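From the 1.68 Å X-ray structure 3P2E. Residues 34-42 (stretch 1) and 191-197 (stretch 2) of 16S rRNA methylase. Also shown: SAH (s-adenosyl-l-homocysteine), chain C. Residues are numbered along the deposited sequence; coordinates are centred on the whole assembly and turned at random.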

# COMPACT_ATOMS: atom_id res chain seq x y z
N GLY A 34 -3.73 -2.39 6.20
CA GLY A 34 -4.76 -2.27 7.22
C GLY A 34 -5.90 -3.27 7.11
O GLY A 34 -5.66 -4.47 6.94
N ASP A 35 -7.13 -2.77 7.18
CA ASP A 35 -8.31 -3.65 7.14
C ASP A 35 -8.74 -4.17 5.77
O ASP A 35 -9.73 -4.88 5.66
CB ASP A 35 -9.51 -2.98 7.84
CG ASP A 35 -10.01 -1.72 7.12
OD1 ASP A 35 -9.69 -1.51 5.93
OD2 ASP A 35 -10.77 -0.95 7.76
N GLY A 36 -7.98 -3.81 4.73
CA GLY A 36 -8.29 -4.28 3.39
C GLY A 36 -9.41 -3.58 2.64
O GLY A 36 -9.66 -3.90 1.48
N ARG A 37 -10.07 -2.62 3.28
CA ARG A 37 -11.18 -1.93 2.63
C ARG A 37 -10.74 -0.99 1.51
O ARG A 37 -11.43 -0.85 0.51
CB ARG A 37 -12.01 -1.15 3.65
CG ARG A 37 -12.81 -2.05 4.58
CD ARG A 37 -13.68 -1.24 5.54
NE ARG A 37 -14.31 -2.11 6.53
CZ ARG A 37 -15.23 -3.03 6.26
NH1 ARG A 37 -15.64 -3.23 5.01
NH2 ARG A 37 -15.72 -3.78 7.24
N ASN A 38 -9.58 -0.36 1.67
CA ASN A 38 -9.10 0.55 0.63
C ASN A 38 -8.75 -0.23 -0.62
O ASN A 38 -9.10 0.17 -1.73
CB ASN A 38 -7.87 1.33 1.10
CG ASN A 38 -8.19 2.33 2.19
OD1 ASN A 38 -9.31 2.83 2.29
ND2 ASN A 38 -7.18 2.66 3.01
N ILE A 39 -8.06 -1.36 -0.44
CA ILE A 39 -7.65 -2.19 -1.56
C ILE A 39 -8.86 -2.83 -2.23
O ILE A 39 -8.88 -3.00 -3.45
CB ILE A 39 -6.65 -3.29 -1.10
CG1 ILE A 39 -5.85 -3.80 -2.30
CG2 ILE A 39 -7.40 -4.43 -0.44
CD1 ILE A 39 -4.86 -2.80 -2.83
N TYR A 40 -9.87 -3.16 -1.43
CA TYR A 40 -11.09 -3.77 -1.96
C TYR A 40 -11.75 -2.80 -2.93
O TYR A 40 -12.23 -3.20 -3.99
CB TYR A 40 -12.07 -4.10 -0.82
CG TYR A 40 -13.31 -4.84 -1.29
CD1 TYR A 40 -13.36 -6.23 -1.26
CD2 TYR A 40 -14.41 -4.15 -1.81
CE1 TYR A 40 -14.48 -6.92 -1.74
CE2 TYR A 40 -15.53 -4.83 -2.29
CZ TYR A 40 -15.55 -6.22 -2.26
OH TYR A 40 -16.64 -6.90 -2.76
N LYS A 41 -11.78 -1.52 -2.58
CA LYS A 41 -12.40 -0.51 -3.44
C LYS A 41 -11.59 -0.33 -4.72
O LYS A 41 -12.17 -0.19 -5.80
CB LYS A 41 -12.53 0.83 -2.71
CG LYS A 41 -13.19 1.91 -3.56
CD LYS A 41 -13.42 3.19 -2.77
CE LYS A 41 -14.11 4.25 -3.62
NZ LYS A 41 -14.36 5.51 -2.87
N LEU A 42 -10.27 -0.32 -4.61
CA LEU A 42 -9.44 -0.16 -5.80
C LEU A 42 -9.67 -1.33 -6.75
O LEU A 42 -9.81 -1.15 -7.96
CB LEU A 42 -7.96 -0.13 -5.43
CG LEU A 42 -7.46 1.08 -4.64
CD1 LEU A 42 -5.97 0.94 -4.38
CD2 LEU A 42 -7.75 2.35 -5.43
N LYS A 191 -12.03 11.54 2.45
CA LYS A 191 -13.37 10.97 2.60
C LYS A 191 -13.69 9.91 1.55
O LYS A 191 -14.67 9.18 1.68
CB LYS A 191 -14.43 12.07 2.56
CG LYS A 191 -14.37 13.00 3.77
CD LYS A 191 -15.54 13.98 3.77
CE LYS A 191 -15.48 14.88 5.00
NZ LYS A 191 -16.63 15.83 5.04
N GLN A 192 -12.86 9.82 0.51
CA GLN A 192 -13.07 8.85 -0.56
C GLN A 192 -12.58 7.45 -0.21
O GLN A 192 -12.93 6.48 -0.87
CB GLN A 192 -12.40 9.32 -1.84
CG GLN A 192 -10.89 9.15 -1.86
CD GLN A 192 -10.26 9.82 -3.06
OE1 GLN A 192 -10.28 11.04 -3.18
NE2 GLN A 192 -9.70 9.02 -3.96
N PHE A 193 -11.75 7.35 0.83
CA PHE A 193 -11.21 6.05 1.24
C PHE A 193 -12.20 5.34 2.15
O PHE A 193 -12.91 5.97 2.93
CB PHE A 193 -9.87 6.25 1.94
CG PHE A 193 -8.78 6.75 1.03
CD1 PHE A 193 -8.06 5.87 0.24
CD2 PHE A 193 -8.53 8.11 0.92
CE1 PHE A 193 -7.09 6.34 -0.65
CE2 PHE A 193 -7.57 8.59 0.03
CZ PHE A 193 -6.85 7.70 -0.76
N ASN A 194 -12.24 4.01 2.05
CA ASN A 194 -13.19 3.22 2.83
C ASN A 194 -12.72 2.58 4.14
O ASN A 194 -13.55 2.10 4.91
CB ASN A 194 -13.78 2.11 1.95
CG ASN A 194 -14.77 2.64 0.92
OD1 ASN A 194 -15.32 1.88 0.12
ND2 ASN A 194 -15.01 3.95 0.94
N SER A 195 -11.42 2.56 4.41
CA SER A 195 -10.97 1.96 5.67
C SER A 195 -11.55 2.74 6.84
O SER A 195 -11.78 3.95 6.74
CB SER A 195 -9.44 1.90 5.76
OG SER A 195 -8.88 3.11 6.23
N LEU A 196 -11.80 2.06 7.95
CA LEU A 196 -12.37 2.71 9.12
C LEU A 196 -11.41 3.79 9.61
O LEU A 196 -11.84 4.85 10.07
CB LEU A 196 -12.62 1.68 10.23
CG LEU A 196 -13.32 0.38 9.80
CD1 LEU A 196 -13.57 -0.49 11.03
CD2 LEU A 196 -14.62 0.69 9.10
N TRP A 197 -10.12 3.51 9.52
CA TRP A 197 -9.07 4.44 9.93
C TRP A 197 -9.11 5.71 9.08
O TRP A 197 -9.07 6.82 9.61
CB TRP A 197 -7.71 3.74 9.80
CG TRP A 197 -6.47 4.59 9.95
CD1 TRP A 197 -5.46 4.72 9.03
CD2 TRP A 197 -6.03 5.30 11.12
NE1 TRP A 197 -4.43 5.46 9.55
CE2 TRP A 197 -4.74 5.82 10.83
CE3 TRP A 197 -6.59 5.54 12.38
CZ2 TRP A 197 -4.01 6.57 11.76
CZ3 TRP A 197 -5.86 6.28 13.31
CH2 TRP A 197 -4.58 6.79 12.99
N SAH C . -3.32 1.84 4.95
CA SAH C . -4.15 1.70 6.03
CB SAH C . -3.39 2.03 7.32
CG SAH C . -3.95 1.54 8.62
SD SAH C . -3.06 1.92 10.09
C SAH C . -5.46 2.57 5.79
O SAH C . -6.30 2.04 6.38
OXT SAH C . -5.52 3.52 5.16
C5' SAH C . -1.30 1.57 9.91
C4' SAH C . -1.15 0.07 9.38
O4' SAH C . 0.26 -0.02 9.14
C3' SAH C . -1.52 -1.02 10.38
O3' SAH C . -2.51 -1.92 9.81
C2' SAH C . -0.14 -1.69 10.75
O2' SAH C . -0.19 -3.07 11.04
C1' SAH C . 0.72 -1.36 9.51
N9 SAH C . 2.21 -1.33 9.78
C8 SAH C . 2.86 -0.67 10.84
N7 SAH C . 4.16 -0.87 10.84
C5 SAH C . 4.33 -1.73 9.70
C6 SAH C . 5.57 -2.28 9.23
N6 SAH C . 6.76 -2.03 9.84
N1 SAH C . 5.45 -3.07 8.10
C2 SAH C . 4.22 -3.32 7.48
N3 SAH C . 3.02 -2.78 7.95
C4 SAH C . 3.18 -2.00 9.06
O HOH W 1 -9.46 0.53 9.63
O HOH W 2 -14.24 -1.02 0.26
O HOH W 3 -10.97 3.22 -0.27

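Contact between residues 34-42 and 191-197 of 16S rRNA methylase, far apart in sequence but joined beside the bound S-adenosyl-L-homocysteine (SAH). Together the two stretches bury 436 Å² against each other, and the backbones come nearest where R37 faces S195, their CA atoms 4.9 Å apart. G34 lies against the ligand, G34 CA being 3.4 Å from SAH O3'. Its positive phi (76°) favours glycine, and an ideal CB of G34 would lie 3.0 Å from SAH CA, so the lack of a side chain leaves room for the ligand. D35 points its CA-to-CB bond toward stretch 2 and, with chi1 in p, serves both stretches with one carboxylate. D35 OD1 accepts a hydrogen bond from R37 N (2.9 Å), bridging the turn that leads into the first helix. D35 OD2 accepts one from L196 N across the contact (3.2 Å, nearly straight at 167°), so the same side chain holds the first turns of both helices. Water 1 extends this link: it donates to D35 OD2 (2.7 Å) and accepts from W197 N (3.1 Å), tying the carboxylate to the next amide of the second helix. G36, again with positive phi (79°), is the N-cap residue of the first helix and makes no contact with stretch 2; G36 O receives Y40 N at 3.0 Å.

R37 packs mainly through the aliphatic part of its side chain. R37 CD lies 3.4 Å from N194 O and R37 CB 3.8 Å from S195 N, while R37 NE approaches L196 CD2 obliquely at 3.8 Å. A long salt bridge, 3.9 Å from R37 NE to D35 OD2, stays within stretch 1. N38 has the largest area covered by the other stretch. Its CA-to-CB bond points sideways, yet the chi1 m rotamer brings the amide inward, where N38 OD1 accepts a hydrogen bond from S195 N (3.0 Å, 154°). N38 OD1 also lies near the plane of the F193 ring, at its edge, and receives a hydrogen bond from water 3 (3.1 Å), which in turn accepts from N194 N (2.8 Å). On the ligand side, N38 ND2 comes within 2.8 Å of SAH OXT and S195 OG donates a hydrogen bond to SAH O, also at 2.8 Å; the two residues thus meet both each other and the ligand's carboxylate. S195 is the N-cap of the second helix, and its side chain also caps a backbone N just past the stretch.

I39 and Y40 make no contact with stretch 2. One turn beyond R37, K41 reaches back across the gap with all four chi angles in t. This extended chain carries K41 NZ to Q192 O, a short hydrogen bond of 2.6 Å, and passes N194 on the way, with K41 CD 3.7 Å from N194 OD1. Water 2 reinforces this side, donating to R37 O (2.8 Å) and to N194 OD1 (3.1 Å). At L42 the contact has ended.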